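PDB 3FXG: rhamnonate dehydratase from Gibberella zeae PH-1, which probably dehydrates L-rhamnonate to a 2-keto-3-deoxy sugar acid, as a magnesium-dependent member of the enolase superfamily. Local coordinates for residues K12-G20 against G86-H94; G158-T169 against Q335-Y346. All coordinates share one frame; numbering follows the deposited sequence.

Interaction 1: K12-G20 against G86-H94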
loop_
_atom_site.group_PDB
_atom_site.type_symbol
_atom_site.label_atom_id
_atom_site.label_comp_id
_atom_site.label_asym_id
_atom_site.label_seq_id
_atom_site.Cartn_x
_atom_site.Cartn_y
_atom_site.Cartn_z
ATOM N N LYS A 12 37.384 29.642 -23.043
ATOM C CA LYS A 12 38.009 29.906 -24.330
ATOM C C LYS A 12 38.207 28.645 -25.161
ATOM O O LYS A 12 37.943 28.641 -26.367
ATOM C CB LYS A 12 39.364 30.585 -24.109
ATOM C CG LYS A 12 40.145 30.864 -25.383
ATOM C CD LYS A 12 41.481 31.516 -25.066
ATOM C CE LYS A 12 42.262 31.825 -26.336
ATOM N NZ LYS A 12 43.543 32.534 -26.047
ATOM N N ALA A 13 38.667 27.576 -24.520
ATOM C CA ALA A 13 38.913 26.332 -25.229
ATOM C C ALA A 13 38.864 25.111 -24.326
ATOM O O ALA A 13 38.964 25.217 -23.102
ATOM C CB ALA A 13 40.272 26.400 -25.924
ATOM N N ILE A 14 38.696 23.948 -24.948
ATOM C CA ILE A 14 38.670 22.691 -24.220
ATOM C C ILE A 14 39.526 21.688 -24.981
ATOM O O ILE A 14 39.439 21.579 -26.205
ATOM C CB ILE A 14 37.228 22.142 -24.059
ATOM C CG1 ILE A 14 37.261 20.819 -23.289
ATOM C CG2 ILE A 14 36.580 21.951 -25.416
ATOM C CD1 ILE A 14 35.898 20.362 -22.786
ATOM N N ARG A 15 40.375 20.978 -24.250
ATOM C CA ARG A 15 41.258 19.985 -24.842
ATOM C C ARG A 15 41.091 18.670 -24.089
ATOM O O ARG A 15 40.784 18.668 -22.899
ATOM C CB ARG A 15 42.716 20.454 -24.744
ATOM C CG ARG A 15 43.032 21.748 -25.493
ATOM C CD ARG A 15 44.489 22.166 -25.288
ATOM N NE ARG A 15 44.755 22.661 -23.935
ATOM C CZ ARG A 15 44.550 23.917 -23.538
ATOM N NH1 ARG A 15 44.077 24.818 -24.390
ATOM N NH2 ARG A 15 44.820 24.275 -22.289
ATOM N N SER A 16 41.274 17.551 -24.781
ATOM C CA SER A 16 41.163 16.249 -24.133
ATOM C C SER A 16 42.342 15.388 -24.544
ATOM O O SER A 16 42.854 15.503 -25.661
ATOM C CB SER A 16 39.845 15.554 -24.502
ATOM O OG SER A 16 39.805 15.197 -25.869
ATOM N N PHE A 17 42.773 14.531 -23.627
ATOM C CA PHE A 17 43.906 13.651 -23.862
ATOM C C PHE A 17 43.625 12.262 -23.329
ATOM O O PHE A 17 42.905 12.096 -22.344
ATOM C CB PHE A 17 45.145 14.182 -23.136
ATOM C CG PHE A 17 45.539 15.570 -23.532
ATOM C CD1 PHE A 17 46.423 15.782 -24.583
ATOM C CD2 PHE A 17 45.017 16.671 -22.858
ATOM C CE1 PHE A 17 46.785 17.072 -24.960
ATOM C CE2 PHE A 17 45.371 17.966 -23.226
ATOM C CZ PHE A 17 46.258 18.166 -24.280
ATOM N N ILE A 18 44.201 11.264 -23.984
ATOM C CA ILE A 18 44.070 9.889 -23.535
ATOM C C ILE A 18 45.357 9.644 -22.757
ATOM O O ILE A 18 46.433 10.052 -23.196
ATOM C CB ILE A 18 44.001 8.915 -24.718
ATOM C CG1 ILE A 18 42.720 9.173 -25.514
ATOM C CG2 ILE A 18 44.061 7.479 -24.216
ATOM C CD1 ILE A 18 42.689 8.495 -26.857
ATOM N N ILE A 19 45.256 9.011 -21.596
ATOM C CA ILE A 19 46.444 8.744 -20.801
ATOM C C ILE A 19 47.056 7.421 -21.245
ATOM O O ILE A 19 46.460 6.363 -21.070
ATOM C CB ILE A 19 46.099 8.704 -19.300
ATOM C CG1 ILE A 19 45.396 10.009 -18.908
ATOM C CG2 ILE A 19 47.366 8.535 -18.472
ATOM C CD1 ILE A 19 44.905 10.048 -17.481
ATOM N N GLY A 20 48.242 7.495 -21.843
ATOM C CA GLY A 20 48.911 6.296 -22.314
ATOM C C GLY A 20 49.357 5.382 -21.191
ATOM O O GLY A 20 49.469 5.808 -20.043
ATOM N N GLY A 86 38.583 6.963 -21.619
ATOM C CA GLY A 86 39.524 6.901 -22.724
ATOM C C GLY A 86 39.109 7.526 -24.040
ATOM O O GLY A 86 38.476 8.579 -24.062
ATOM N N PRO A 87 39.457 6.885 -25.167
ATOM C CA PRO A 87 39.136 7.362 -26.516
ATOM C C PRO A 87 37.668 7.717 -26.772
ATOM O O PRO A 87 37.365 8.818 -27.228
ATOM C CB PRO A 87 39.629 6.223 -27.409
ATOM C CG PRO A 87 40.792 5.687 -26.645
ATOM C CD PRO A 87 40.253 5.647 -25.230
ATOM N N PRO A 88 36.736 6.794 -26.485
ATOM C CA PRO A 88 35.330 7.137 -26.734
ATOM C C PRO A 88 34.859 8.357 -25.943
ATOM O O PRO A 88 34.010 9.119 -26.409
ATOM C CB PRO A 88 34.587 5.851 -26.366
ATOM C CG PRO A 88 35.478 5.215 -25.337
ATOM C CD PRO A 88 36.858 5.444 -25.907
ATOM N N ALA A 89 35.422 8.547 -24.754
ATOM C CA ALA A 89 35.066 9.685 -23.918
ATOM C C ALA A 89 35.538 10.968 -24.596
ATOM O O ALA A 89 34.787 11.941 -24.693
ATOM C CB ALA A 89 35.708 9.551 -22.540
ATOM N N CYS A 90 36.782 10.960 -25.071
ATOM C CA CYS A 90 37.346 12.131 -25.738
ATOM C C CYS A 90 36.584 12.476 -27.006
ATOM O O CYS A 90 36.416 13.649 -27.336
ATOM C CB CYS A 90 38.820 11.898 -26.086
ATOM S SG CYS A 90 39.905 11.771 -24.650
ATOM N N TRP A 91 36.127 11.451 -27.718
ATOM C CA TRP A 91 35.378 11.663 -28.953
ATOM C C TRP A 91 34.106 12.447 -28.641
ATOM O O TRP A 91 33.767 13.403 -29.339
ATOM C CB TRP A 91 35.008 10.321 -29.583
ATOM C CG TRP A 91 34.521 10.424 -30.995
ATOM C CD1 TRP A 91 35.270 10.318 -32.134
ATOM C CD2 TRP A 91 33.170 10.647 -31.422
ATOM N NE1 TRP A 91 34.469 10.454 -33.242
ATOM C CE2 TRP A 91 33.176 10.658 -32.835
ATOM C CE3 TRP A 91 31.954 10.837 -30.745
ATOM C CZ2 TRP A 91 32.011 10.852 -33.591
ATOM C CZ3 TRP A 91 30.793 11.031 -31.496
ATOM C CH2 TRP A 91 30.833 11.035 -32.907
ATOM N N LEU A 92 33.409 12.042 -27.583
ATOM C CA LEU A 92 32.170 12.706 -27.184
ATOM C C LEU A 92 32.407 14.132 -26.696
ATOM O O LEU A 92 31.634 15.038 -27.010
ATOM C CB LEU A 92 31.466 11.889 -26.097
ATOM C CG LEU A 92 30.916 10.533 -26.550
ATOM C CD1 LEU A 92 30.455 9.733 -25.341
ATOM C CD2 LEU A 92 29.762 10.746 -27.522
ATOM N N VAL A 93 33.475 14.327 -25.930
ATOM C CA VAL A 93 33.806 15.650 -25.413
ATOM C C VAL A 93 33.758 16.707 -26.515
ATOM O O VAL A 93 33.078 17.727 -26.389
ATOM C CB VAL A 93 35.229 15.682 -24.796
ATOM C CG1 VAL A 93 35.652 17.122 -24.546
ATOM C CG2 VAL A 93 35.259 14.891 -23.492
ATOM N N HIS A 94 34.480 16.452 -27.599
ATOM C CA HIS A 94 34.558 17.396 -28.709
ATOM C C HIS A 94 33.408 17.353 -29.701
ATOM O O HIS A 94 32.949 18.395 -30.160
ATOM C CB HIS A 94 35.884 17.200 -29.445
ATOM C CG HIS A 94 37.083 17.428 -28.579
ATOM N ND1 HIS A 94 37.463 18.681 -28.147
ATOM C CD2 HIS A 94 37.951 16.557 -28.012
ATOM C CE1 HIS A 94 38.512 18.572 -27.352
ATOM N NE2 HIS A 94 38.827 17.293 -27.253
#
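Two partners grip Ser16 OG. It forms a 2.7 Å hydrogen bond with His94 NE2 and another with Ser400 OG. The Ser16 hydroxyl sits between its own backbone N and carbonyl carbon (chi1 67°), which turns it to the helix. It meets the imidazole at the edge, near the ring plane. The same edge faces the strand backbone, with His94 CE1 3.3 Å from Ile14 O. The other ring nitrogen, ND1, bonds Glu98, so both ring nitrogens have partners and the ring's rotation is held. Cys90 CB packs against Ser16 OG at 3.4 Å. Apolar contacts flank this polar centre. Ile14 CD1 touches Val93 CG1 at 3.7 Å. Toward the helix start, Ile18 CD1 presses tightly on Pro87 CG at 3.4 Å, while Ile18 CG1 lies 3.9 Å from Cys90 SG. Strand and helix run antiparallel, their axes 174° apart and 8.0 Å from each other. The helix thus packs on a face of the antiparallel sheet in the N-terminal capping domain. Strand 11-19 lies between strands 66-73 and 397-399, and helix 128-148 also packs against helix 86-101.

Interaction 2: G158-T169 against Q335-Y346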
loop_
_atom_site.group_PDB
_atom_site.type_symbol
_atom_site.label_atom_id
_atom_site.label_comp_id
_atom_site.label_asym_id
_atom_site.label_seq_id
_atom_site.Cartn_x
_atom_site.Cartn_y
_atom_site.Cartn_z
ATOM N N GLY A 158 31.941 24.987 2.393
ATOM C CA GLY A 158 32.977 25.105 3.402
ATOM C C GLY A 158 33.329 23.779 4.048
ATOM O O GLY A 158 33.104 22.713 3.478
ATOM N N ALA A 159 33.884 23.841 5.251
ATOM C CA ALA A 159 34.267 22.630 5.958
ATOM C C ALA A 159 33.293 22.315 7.082
ATOM O O ALA A 159 33.116 23.116 8.001
ATOM C CB ALA A 159 35.686 22.779 6.518
ATOM N N THR A 160 32.651 21.153 6.999
ATOM C CA THR A 160 31.722 20.733 8.038
ATOM C C THR A 160 32.502 19.917 9.065
ATOM O O THR A 160 31.973 19.522 10.099
ATOM C CB THR A 160 30.561 19.895 7.464
ATOM O OG1 THR A 160 31.084 18.820 6.672
ATOM C CG2 THR A 160 29.659 20.770 6.606
ATOM N N LYS A 161 33.770 19.671 8.751
ATOM C CA LYS A 161 34.681 18.946 9.628
ATOM C C LYS A 161 36.097 19.340 9.231
ATOM O O LYS A 161 36.348 19.698 8.080
ATOM C CB LYS A 161 34.486 17.433 9.500
ATOM C CG LYS A 161 34.489 16.908 8.080
ATOM C CD LYS A 161 34.084 15.444 8.059
ATOM C CE LYS A 161 33.351 15.104 6.777
ATOM N NZ LYS A 161 32.166 15.989 6.582
ATOM N N GLU A 162 37.021 19.289 10.181
ATOM C CA GLU A 162 38.399 19.665 9.891
ATOM C C GLU A 162 39.264 18.458 9.557
ATOM O O GLU A 162 40.400 18.599 9.105
ATOM C CB GLU A 162 38.983 20.429 11.079
ATOM C CG GLU A 162 38.264 21.744 11.355
ATOM C CD GLU A 162 38.392 22.735 10.204
ATOM O OE1 GLU A 162 37.381 23.389 9.864
ATOM O OE2 GLU A 162 39.505 22.869 9.647
ATOM N N ARG A 163 38.716 17.270 9.777
ATOM C CA ARG A 163 39.436 16.039 9.496
ATOM C C ARG A 163 38.533 15.046 8.773
ATOM O O ARG A 163 37.355 14.918 9.100
ATOM C CB ARG A 163 39.948 15.435 10.804
ATOM C CG ARG A 163 40.495 14.030 10.685
ATOM C CD ARG A 163 41.256 13.653 11.946
ATOM N NE ARG A 163 41.502 12.216 12.034
ATOM C CZ ARG A 163 42.496 11.675 12.731
ATOM N NH1 ARG A 163 43.339 12.455 13.396
ATOM N NH2 ARG A 163 42.646 10.357 12.766
ATOM N N LEU A 164 39.092 14.360 7.782
ATOM C CA LEU A 164 38.347 13.367 7.014
ATOM C C LEU A 164 38.906 11.989 7.341
ATOM O O LEU A 164 40.069 11.707 7.049
ATOM C CB LEU A 164 38.503 13.630 5.513
ATOM C CG LEU A 164 37.240 13.752 4.654
ATOM C CD1 LEU A 164 37.650 13.755 3.185
ATOM C CD2 LEU A 164 36.285 12.599 4.929
ATOM N N ASP A 165 38.084 11.138 7.947
ATOM C CA ASP A 165 38.506 9.785 8.304
ATOM C C ASP A 165 38.204 8.795 7.179
ATOM O O ASP A 165 37.132 8.836 6.570
ATOM C CB ASP A 165 37.820 9.344 9.598
ATOM C CG ASP A 165 38.252 10.175 10.791
ATOM O OD1 ASP A 165 39.473 10.256 11.045
ATOM O OD2 ASP A 165 37.377 10.746 11.473
ATOM N N PHE A 166 39.159 7.908 6.914
ATOM C CA PHE A 166 39.035 6.918 5.848
ATOM C C PHE A 166 38.978 5.477 6.326
ATOM O O PHE A 166 39.484 5.134 7.395
ATOM C CB PHE A 166 40.244 6.976 4.905
ATOM C CG PHE A 166 40.351 8.230 4.088
ATOM C CD1 PHE A 166 40.369 8.155 2.697
ATOM C CD2 PHE A 166 40.504 9.473 4.694
ATOM C CE1 PHE A 166 40.544 9.301 1.923
ATOM C CE2 PHE A 166 40.679 10.625 3.928
ATOM C CZ PHE A 166 40.699 10.539 2.539
ATOM N N TYR A 167 38.369 4.633 5.500
ATOM C CA TYR A 167 38.345 3.203 5.750
ATOM C C TYR A 167 39.115 2.721 4.520
ATOM O O TYR A 167 39.145 3.408 3.500
ATOM C CB TYR A 167 36.912 2.649 5.818
ATOM C CG TYR A 167 36.120 2.637 4.533
ATOM C CD1 TYR A 167 36.273 1.607 3.605
ATOM C CD2 TYR A 167 35.164 3.620 4.275
ATOM C CE1 TYR A 167 35.488 1.551 2.457
ATOM C CE2 TYR A 167 34.376 3.574 3.130
ATOM C CZ TYR A 167 34.541 2.536 2.227
ATOM O OH TYR A 167 33.748 2.475 1.104
ATOM N N CYS A 168 39.762 1.570 4.609
ATOM C CA CYS A 168 40.563 1.099 3.491
ATOM C C CYS A 168 39.983 -0.111 2.776
ATOM O O CYS A 168 39.664 -1.119 3.409
ATOM C CB CYS A 168 41.976 0.777 3.989
ATOM S SG CYS A 168 43.143 0.295 2.707
ATOM N N THR A 169 39.850 -0.000 1.457
ATOM C CA THR A 169 39.325 -1.093 0.642
ATOM C C THR A 169 40.499 -1.864 0.051
ATOM O O THR A 169 41.324 -1.303 -0.670
ATOM C CB THR A 169 38.442 -0.572 -0.511
ATOM O OG1 THR A 169 37.366 0.204 0.029
ATOM C CG2 THR A 169 37.870 -1.732 -1.315
ATOM N N GLN A 335 33.299 15.389 0.460
ATOM C CA GLN A 335 33.080 14.810 1.785
ATOM C C GLN A 335 33.324 15.752 2.951
ATOM O O GLN A 335 32.642 15.681 3.971
ATOM C CB GLN A 335 33.961 13.571 1.988
ATOM C CG GLN A 335 33.518 12.339 1.227
ATOM C CD GLN A 335 32.022 12.109 1.318
ATOM O OE1 GLN A 335 31.243 12.804 0.670
ATOM N NE2 GLN A 335 31.613 11.137 2.131
ATOM N N ILE A 336 34.303 16.633 2.807
ATOM C CA ILE A 336 34.646 17.557 3.880
ATOM C C ILE A 336 33.660 18.720 4.014
ATOM O O ILE A 336 33.663 19.423 5.021
ATOM C CB ILE A 336 36.067 18.137 3.647
ATOM C CG1 ILE A 336 36.667 18.631 4.963
ATOM C CG2 ILE A 336 36.006 19.277 2.642
ATOM C CD1 ILE A 336 37.030 17.511 5.913
ATOM N N SER A 337 32.790 18.893 3.021
ATOM C CA SER A 337 31.871 20.030 3.011
ATOM C C SER A 337 30.378 19.846 3.254
ATOM O O SER A 337 29.663 20.839 3.413
ATOM C CB SER A 337 32.028 20.766 1.683
ATOM O OG SER A 337 31.618 19.932 0.613
ATOM N N GLN A 338 29.892 18.613 3.288
ATOM C CA GLN A 338 28.462 18.395 3.470
ATOM C C GLN A 338 28.056 17.938 4.868
ATOM O O GLN A 338 28.884 17.480 5.658
ATOM C CB GLN A 338 27.965 17.386 2.428
ATOM C CG GLN A 338 28.336 17.750 0.994
ATOM C CD GLN A 338 27.713 19.059 0.534
ATOM O OE1 GLN A 338 28.415 20.025 0.232
ATOM N NE2 GLN A 338 26.390 19.094 0.478
ATOM N N PRO A 339 26.763 18.074 5.199
ATOM C CA PRO A 339 26.298 17.657 6.521
ATOM C C PRO A 339 26.134 16.146 6.665
ATOM O O PRO A 339 26.190 15.621 7.777
ATOM C CB PRO A 339 24.970 18.398 6.666
ATOM C CG PRO A 339 24.469 18.452 5.252
ATOM C CD PRO A 339 25.715 18.832 4.488
ATOM N N ASN A 340 25.947 15.452 5.544
ATOM C CA ASN A 340 25.734 14.004 5.566
ATOM C C ASN A 340 26.787 13.179 4.817
ATOM O O ASN A 340 26.454 12.226 4.112
ATOM C CB ASN A 340 24.345 13.689 5.001
ATOM C CG ASN A 340 24.190 14.124 3.555
ATOM O OD1 ASN A 340 24.720 15.160 3.145
ATOM N ND2 ASN A 340 23.444 13.344 2.775
ATOM N N THR A 341 28.055 13.543 4.983
ATOM C CA THR A 341 29.165 12.839 4.336
ATOM C C THR A 341 30.186 12.573 5.442
ATOM O O THR A 341 31.208 13.251 5.535
ATOM C CB THR A 341 29.772 13.715 3.221
ATOM O OG1 THR A 341 30.006 15.039 3.721
ATOM C CG2 THR A 341 28.813 13.800 2.038
ATOM N N PRO A 342 29.914 11.562 6.287
ATOM C CA PRO A 342 30.696 11.104 7.443
ATOM C C PRO A 342 32.144 10.653 7.288
ATOM O O PRO A 342 32.964 10.887 8.176
ATOM C CB PRO A 342 29.818 10.002 8.027
ATOM C CG PRO A 342 29.233 9.387 6.811
ATOM C CD PRO A 342 28.825 10.605 6.000
ATOM N N PHE A 343 32.462 9.988 6.188
ATOM C CA PHE A 343 33.823 9.521 5.994
ATOM C C PHE A 343 34.120 9.258 4.538
ATOM O O PHE A 343 33.282 9.493 3.668
ATOM C CB PHE A 343 34.079 8.272 6.841
ATOM C CG PHE A 343 32.964 7.266 6.791
ATOM C CD1 PHE A 343 32.827 6.411 5.705
ATOM C CD2 PHE A 343 32.041 7.187 7.827
ATOM C CE1 PHE A 343 31.780 5.487 5.651
ATOM C CE2 PHE A 343 30.990 6.267 7.783
ATOM C CZ PHE A 343 30.863 5.417 6.687
ATOM N N GLN A 344 35.318 8.755 4.277
ATOM C CA GLN A 344 35.756 8.518 2.917
ATOM C C GLN A 344 36.394 7.158 2.687
ATOM O O GLN A 344 36.971 6.560 3.593
ATOM C CB GLN A 344 36.756 9.613 2.533
ATOM C CG GLN A 344 37.465 9.368 1.229
ATOM C CD GLN A 344 36.780 10.025 0.063
ATOM O OE1 GLN A 344 36.915 9.583 -1.074
ATOM N NE2 GLN A 344 36.055 11.101 0.333
ATOM N N GLU A 345 36.290 6.682 1.453
ATOM C CA GLU A 345 36.887 5.413 1.082
ATOM C C GLU A 345 38.212 5.656 0.374
ATOM O O GLU A 345 38.376 6.641 -0.346
ATOM C CB GLU A 345 35.978 4.638 0.128
ATOM C CG GLU A 345 36.709 3.510 -0.599
ATOM C CD GLU A 345 35.852 2.783 -1.620
ATOM O OE1 GLU A 345 35.114 3.457 -2.367
ATOM O OE2 GLU A 345 35.931 1.536 -1.687
ATOM N N TYR A 346 39.165 4.765 0.605
ATOM C CA TYR A 346 40.435 4.838 -0.090
ATOM C C TYR A 346 40.672 3.438 -0.616
ATOM O O TYR A 346 40.766 2.483 0.156
ATOM C CB TYR A 346 41.596 5.237 0.813
ATOM C CG TYR A 346 42.756 5.728 -0.020
ATOM C CD1 TYR A 346 42.747 7.019 -0.551
ATOM C CD2 TYR A 346 43.816 4.886 -0.352
ATOM C CE1 TYR A 346 43.758 7.463 -1.393
ATOM C CE2 TYR A 346 44.839 5.318 -1.203
ATOM C CZ TYR A 346 44.800 6.611 -1.717
ATOM O OH TYR A 346 45.791 7.069 -2.552
HETATM O O HOH W 1 29.500 15.349 7.149
HETATM O O HOH W 2 35.444 11.883 8.438
#
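A chi1 of 50° sets Lys161 CG beside both the backbone N and the carbonyl carbon, and bends at chi3 and chi4 carry NZ to the loop carbonyls of 335-346. NZ gives a 2.7 Å hydrogen bond to Gln335 O, in the carbonyl plane, and a weak one to Thr341 O. A water bonded to NZ also donates to Gln338 O. Gln335 O also accepts a hydrogen bond from Thr341 OG1. Ile336 CD1 packs tightly against Lys161 CG at 3.4 Å. Beside it, Thr160 N bonds Ile336 O at 2.8 Å. Lys161 O is buried here with no partner in the model.

Further on, the strands pair in parallel. Gln344 N bonds Asp165 O, Tyr167 N bonds Gln344 O, Tyr346 N bonds Tyr167 O, and Thr169 N bonds Tyr346 O. On one face of the sheet, Gln344 CB sits over the centre of the Phe166 ring, 3.9 Å from its centroid, in a CH-pi contact. On the other, Glu345 CA lies over the Tyr167 ring, toward its rim. Thr169 OG1 donates to Glu345 OE2 at 2.6 Å, and OE2 receives it on its anti lone pair. Lys185 forms a salt bridge with Glu345 OE2 and bonds Tyr167 OH, and Ala326 N bonds Glu345 OE1, so the carboxylate is firmly placed.

Strands 163-169 and 344-347 are the first and last parallel strands of the barrel, and their pairing closes it, as in other members of the enolase superfamily. Strand 163-169 also pairs with 184-187 and, antiparallel, with 374-376. Helix 329-335 leads into the loop before strand 344-347.

Interactions 1 and 2 lie in the two parts of an enolase-superfamily subunit. Interaction 1 packs a helix on the sheet of the N-terminal domain. Interaction 2 joins strands of the barrel. Their centres are about 30 Å apart, on opposite sides of the chain's centre, and their nearest atoms are about 15 Å apart. They follow one another along the chain. Interaction 2 reaches the metal site: the Glu345 side chain is about 5 Å from the magnesium ion bound at Asp222, Glu248 and Glu275. Both also border other subunits: Pro87 packs on Trp91 of the second subunit, and Ala159 N bonds Asn108 of the third.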